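Local coordinates for methyl transferase from Methanosarcina acetivorans (Methanosarcina acetivorans, PDB 6MRO), which probably transfers methyl groups from S-adenosylmethionine and binds S-adenosyl-L-homocysteine and two calcium ions, at residues I15-P18 against Q19-F22; G59-A63 against K64-S68. The protein carries 1 engineered substitution. One frame throughout, in Å; residues are numbered along the deposited sequence. Where two conformers were deposited one is given.

Interaction 1 of 2, residues I15-P18 against Q19-F22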
loop_
_atom_site.group_PDB
_atom_site.type_symbol
_atom_site.label_atom_id
_atom_site.label_comp_id
_atom_site.label_asym_id
_atom_site.label_seq_id
_atom_site.Cartn_x
_atom_site.Cartn_y
_atom_site.Cartn_z
ATOM N N ILE A 15 -6.404 6.909 -9.195
ATOM C CA ILE A 15 -6.357 6.616 -10.623
ATOM C C ILE A 15 -7.276 5.446 -10.957
ATOM O O ILE A 15 -7.658 4.649 -10.095
ATOM C CB ILE A 15 -4.915 6.344 -11.089
ATOM C CG1 ILE A 15 -4.283 5.215 -10.263
ATOM C CG2 ILE A 15 -4.088 7.629 -11.036
ATOM C CD1 ILE A 15 -2.945 4.747 -10.832
ATOM N N ASP A 16 -7.634 5.343 -12.240
ATOM C CA ASP A 16 -8.594 4.360 -12.722
ATOM C C ASP A 16 -7.935 3.061 -13.161
ATOM O O ASP A 16 -8.487 2.350 -14.007
ATOM C CB ASP A 16 -9.431 4.954 -13.869
ATOM C CG ASP A 16 -8.639 5.161 -15.165
ATOM O OD1 ASP A 16 -7.443 4.815 -15.271
ATOM O OD2 ASP A 16 -9.248 5.689 -16.114
ATOM N N HIS A 17 -6.762 2.747 -12.623
ATOM C CA HIS A 17 -6.046 1.530 -12.971
ATOM C C HIS A 17 -5.112 1.195 -11.813
ATOM O O HIS A 17 -4.869 2.038 -10.942
ATOM C CB HIS A 17 -5.266 1.698 -14.292
ATOM C CG HIS A 17 -4.342 2.880 -14.320
ATOM N ND1 HIS A 17 -4.781 4.162 -14.580
ATOM C CD2 HIS A 17 -2.998 2.965 -14.177
ATOM C CE1 HIS A 17 -3.749 4.989 -14.580
ATOM N NE2 HIS A 17 -2.654 4.292 -14.331
ATOM N N PRO A 18 -4.586 -0.027 -11.761
ATOM C CA PRO A 18 -3.577 -0.335 -10.743
ATOM C C PRO A 18 -2.333 0.498 -10.983
ATOM O O PRO A 18 -2.047 0.901 -12.108
ATOM C CB PRO A 18 -3.291 -1.829 -10.956
ATOM C CG PRO A 18 -4.494 -2.340 -11.715
ATOM C CD PRO A 18 -4.924 -1.202 -12.580
ATOM N N GLN A 19 -1.592 0.761 -9.907
ATOM C CA GLN A 19 -0.319 1.448 -10.065
ATOM C C GLN A 19 0.635 0.594 -10.899
ATOM O O GLN A 19 0.748 -0.615 -10.667
ATOM C CB GLN A 19 0.316 1.754 -8.706
ATOM C CG GLN A 19 -0.321 2.951 -8.021
ATOM C CD GLN A 19 0.064 4.244 -8.677
ATOM O OE1 GLN A 19 0.967 4.284 -9.514
ATOM N NE2 GLN A 19 -0.661 5.303 -8.357
ATOM N N PRO A 20 1.340 1.191 -11.862
ATOM C CA PRO A 20 2.245 0.384 -12.693
ATOM C C PRO A 20 3.299 -0.355 -11.894
ATOM O O PRO A 20 3.646 -1.487 -12.258
ATOM C CB PRO A 20 2.856 1.420 -13.643
ATOM C CG PRO A 20 1.784 2.454 -13.779
ATOM C CD PRO A 20 1.058 2.509 -12.461
ATOM N N ALA A 21 3.796 0.225 -10.799
ATOM C CA ALA A 21 4.824 -0.464 -10.018
ATOM C C ALA A 21 4.315 -1.800 -9.495
ATOM O O ALA A 21 5.061 -2.784 -9.449
ATOM C CB ALA A 21 5.303 0.422 -8.865
ATOM N N PHE A 22 3.034 -1.864 -9.113
ATOM C CA PHE A 22 2.488 -3.127 -8.629
ATOM C C PHE A 22 2.122 -4.070 -9.774
ATOM O O PHE A 22 2.276 -5.289 -9.631
ATOM C CB PHE A 22 1.297 -2.841 -7.712
ATOM C CG PHE A 22 1.709 -2.297 -6.364
ATOM C CD1 PHE A 22 2.245 -3.136 -5.395
ATOM C CD2 PHE A 22 1.581 -0.954 -6.074
ATOM C CE1 PHE A 22 2.654 -2.629 -4.160
ATOM C CE2 PHE A 22 1.993 -0.439 -4.837
ATOM C CZ PHE A 22 2.526 -1.275 -3.889
#
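Ile15 and Gln19 make a local side-chain contact across the turn that leads into helix 20-27. Gln19 is the N-cap residue of that helix. The methyl CD1 of Ile15 lies over a face of the Gln19 amide, 3.4 Å from its NE2. The two side chains cross at about a right angle. With CG1 between the backbone N and the carbonyl carbon (chi1 56°) and the chain extended beyond it, CD1 reaches Gln19. The same methyl also covers one face of the His17 ring, offset toward the rim. His17 ND1 donates to Asp16 OD1 at 2.8 Å, almost in the ring plane. Pro20 CD approaches this ring at its edge. Two prolines flank Gln19 and stiffen the turn; Pro20 CD rests 3.5 Å from the carbonyl O of Pro18. The first helical turn then starts with a weak bond, Phe22 N to Gln19 O at 3.0 Å. The backbone N of Asp177, on strand 167-177, donates to Gln19 OE1. Its OD2 is hydrogen-bonded to His17 NE2, so both ring nitrogens are held and the ring's rotation is fixed. Asn46 OD1 accepts from Gln19 N. Pro18 packs on helix 45-51, and Phe22 reaches strands 100-106 and 132-139.

Interaction 2 of 2, residues G59-A63 against K64-S68; sequences GIDLA and KRAIS. Engineered in segment 64-68: Arg65 (natural residue Asp). With SAH (S-adenosyl-L-homocysteine), chain B.
The carboxylate of Asp61, whose CB rests 3.7 Å from Ile67 CD1, meets the ribose hydroxyls of S-adenosyl-L-homocysteine with its oxygen ends, not with its faces. Its OD1 accepts from O2' of the ligand at 2.7 Å, and its OD2 from O3' at 2.5 Å. OD1 also takes the backbone N-H of Ala63 on its anti lone pair, 2.9 Å from Ala63 N, which closes an Asx turn. OD2 has a second donor in Gly42 N. Four donors thus hold the group in place. Asp61 CG stands anti to the backbone N (chi1 -161°), which carries the carboxylate toward the ribose. Leu62 serves the other flat group: its CG and CD1 lie over one face of the adenine, with CD1 3.4 Å from C5 of the ligand. This is the end of strand 56-61 in a beta-alpha-beta unit of the Rossmann-like methyltransferase fold, where an acidic residue commonly grips the cofactor ribose. Replacing Asp61 by an alanine removes the carboxylate, and the two ribose hydroxyls and the N-H groups of Ala63 and Gly42 would probably lose this acceptor. Helix 64-76 starts at once; its first turn, 64-68, runs nearly antiparallel to strand segment 59-61 (155°). Ala63 is its N-cap. Ile67 N donates to Ala63 O at 3.1 Å in a nearly straight bond (174°), and the CB atoms of Ala63 and Ala66 lie 4.0 Å apart. Ile67 also touches Phe83 and Val85 of strand 82-85. The engineered Arg65 is exposed, and its NE makes a salt bridge with Asp69.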
loop_
_atom_site.group_PDB
_atom_site.type_symbol
_atom_site.label_atom_id
_atom_site.label_comp_id
_atom_site.label_asym_id
_atom_site.label_seq_id
_atom_site.Cartn_x
_atom_site.Cartn_y
_atom_site.Cartn_z
ATOM N N GLY A 59 -8.590 -6.022 1.463
ATOM C CA GLY A 59 -8.204 -4.625 1.451
ATOM C C GLY A 59 -8.800 -3.891 2.633
ATOM O O GLY A 59 -9.981 -4.076 2.933
ATOM N N ILE A 60 -8.010 -3.066 3.315
ATOM C CA ILE A 60 -8.457 -2.348 4.501
ATOM C C ILE A 60 -8.236 -0.853 4.296
ATOM O O ILE A 60 -7.204 -0.426 3.760
ATOM C CB ILE A 60 -7.738 -2.864 5.766
ATOM C CG1 ILE A 60 -8.173 -2.069 6.993
ATOM C CG2 ILE A 60 -6.206 -2.876 5.570
ATOM C CD1 ILE A 60 -7.751 -2.697 8.279
ATOM N N ASP A 61 -9.227 -0.052 4.687
ATOM C CA ASP A 61 -9.100 1.394 4.561
ATOM C C ASP A 61 -10.009 2.044 5.591
ATOM O O ASP A 61 -11.054 1.496 5.943
ATOM C CB ASP A 61 -9.462 1.866 3.147
ATOM C CG ASP A 61 -8.910 3.256 2.827
ATOM O OD1 ASP A 61 -9.435 4.258 3.363
ATOM O OD2 ASP A 61 -7.953 3.347 2.025
ATOM N N LEU A 62 -9.597 3.226 6.055
ATOM C CA LEU A 62 -10.383 3.979 7.034
ATOM C C LEU A 62 -11.674 4.538 6.440
ATOM O O LEU A 62 -12.666 4.699 7.157
ATOM C CB LEU A 62 -9.544 5.126 7.595
ATOM C CG LEU A 62 -8.604 4.851 8.762
ATOM C CD1 LEU A 62 -7.815 6.128 9.066
ATOM C CD2 LEU A 62 -9.402 4.395 9.983
ATOM N N ALA A 63 -11.692 4.826 5.149
ATOM C CA ALA A 63 -12.784 5.577 4.533
ATOM C C ALA A 63 -13.874 4.622 4.071
ATOM O O ALA A 63 -13.651 3.828 3.156
ATOM C CB ALA A 63 -12.250 6.390 3.358
ATOM N N LYS A 64 -15.070 4.718 4.670
ATOM C CA LYS A 64 -16.153 3.848 4.233
ATOM C C LYS A 64 -16.517 4.101 2.779
ATOM O O LYS A 64 -16.878 3.166 2.057
ATOM C CB LYS A 64 -17.390 4.016 5.118
ATOM C CG LYS A 64 -17.120 3.966 6.604
ATOM C CD LYS A 64 -18.412 4.158 7.403
ATOM C CE LYS A 64 -19.137 5.420 6.964
ATOM N NZ LYS A 64 -18.341 6.662 7.217
ATOM N N ARG A 65 -16.445 5.360 2.333
ATOM C CA ARG A 65 -16.760 5.663 0.940
ATOM C C ARG A 65 -15.821 4.930 -0.011
ATOM O O ARG A 65 -16.261 4.366 -1.022
ATOM C CB ARG A 65 -16.704 7.174 0.710
ATOM C CG ARG A 65 -16.682 7.605 -0.755
ATOM C CD ARG A 65 -17.999 7.321 -1.426
ATOM N NE ARG A 65 -18.082 7.912 -2.760
ATOM C CZ ARG A 65 -18.546 9.133 -3.013
ATOM N NH1 ARG A 65 -18.955 9.909 -2.017
ATOM N NH2 ARG A 65 -18.594 9.584 -4.260
ATOM N N ALA A 66 -14.521 4.924 0.292
ATOM C CA ALA A 66 -13.585 4.211 -0.568
ATOM C C ALA A 66 -13.878 2.714 -0.561
ATOM O O ALA A 66 -13.929 2.071 -1.620
ATOM C CB ALA A 66 -12.150 4.496 -0.122
ATOM N N ILE A 67 -14.078 2.141 0.632
ATOM C CA ILE A 67 -14.401 0.717 0.735
ATOM C C ILE A 67 -15.698 0.399 -0.014
ATOM O O ILE A 67 -15.781 -0.601 -0.740
ATOM C CB ILE A 67 -14.455 0.289 2.216
ATOM C CG1 ILE A 67 -13.033 0.308 2.836
ATOM C CG2 ILE A 67 -15.128 -1.098 2.373
ATOM C CD1 ILE A 67 -12.007 -0.570 2.110
ATOM N N SER A 68 -16.720 1.253 0.132
ATOM C CA SER A 68 -17.979 1.022 -0.573
ATOM C C SER A 68 -17.779 1.056 -2.082
ATOM O O SER A 68 -18.318 0.210 -2.808
ATOM C CB SER A 68 -19.019 2.061 -0.149
ATOM O OG SER A 68 -19.373 1.888 1.209
HETATM N N SAH B . -3.865 2.617 -1.958
HETATM C CA SAH B . -4.883 3.485 -2.580
HETATM C CB SAH B . -5.143 4.710 -1.712
HETATM C CG SAH B . -3.873 5.470 -1.326
HETATM S SD SAH B . -4.193 7.025 -0.462
HETATM C C SAH B . -4.476 3.926 -3.977
HETATM O O SAH B . -3.343 3.677 -4.415
HETATM O OXT SAH B . -5.283 4.553 -4.680
HETATM C "C5'" SAH B . -3.922 6.407 1.228
HETATM C "C4'" SAH B . -5.120 5.633 1.781
HETATM O "O4'" SAH B . -4.819 5.203 3.103
HETATM C "C3'" SAH B . -6.429 6.418 1.849
HETATM O "O3'" SAH B . -7.415 5.670 1.154
HETATM C "C2'" SAH B . -6.703 6.537 3.342
HETATM O "O2'" SAH B . -8.078 6.537 3.698
HETATM C "C1'" SAH B . -5.980 5.322 3.899
HETATM N N9 SAH B . -5.550 5.422 5.298
HETATM C C8 SAH B . -4.891 6.462 5.917
HETATM N N7 SAH B . -4.645 6.107 7.191
HETATM C C5 SAH B . -5.117 4.851 7.383
HETATM C C6 SAH B . -5.140 4.004 8.488
HETATM N N6 SAH B . -4.622 4.388 9.647
HETATM N N1 SAH B . -5.708 2.763 8.367
HETATM C C2 SAH B . -6.249 2.351 7.164
HETATM N N3 SAH B . -6.242 3.189 6.071
HETATM C C4 SAH B . -5.669 4.412 6.191
#

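Interaction 1 closes before interaction 2 opens along the chain. Their centres lie 18 Å apart, and their nearest atoms about 11 Å, so they do not touch. Both are turns that lead into a helix. The turn of 15-22 packs against strands 100-106, 132-139 and 167-177, while 59-68 belongs to the unit of strand 56-61, helix 64-76 and strand 82-85. All these strands are part of one mixed sheet. Both contacts lie close to the bound S-adenosyl-L-homocysteine, but in different ways. Interaction 2 binds the ribose through Asp61 and covers one adenine face with Leu62. Interaction 1 only comes near the ligand: its Gln19 side chain touches Ser106, which binds it.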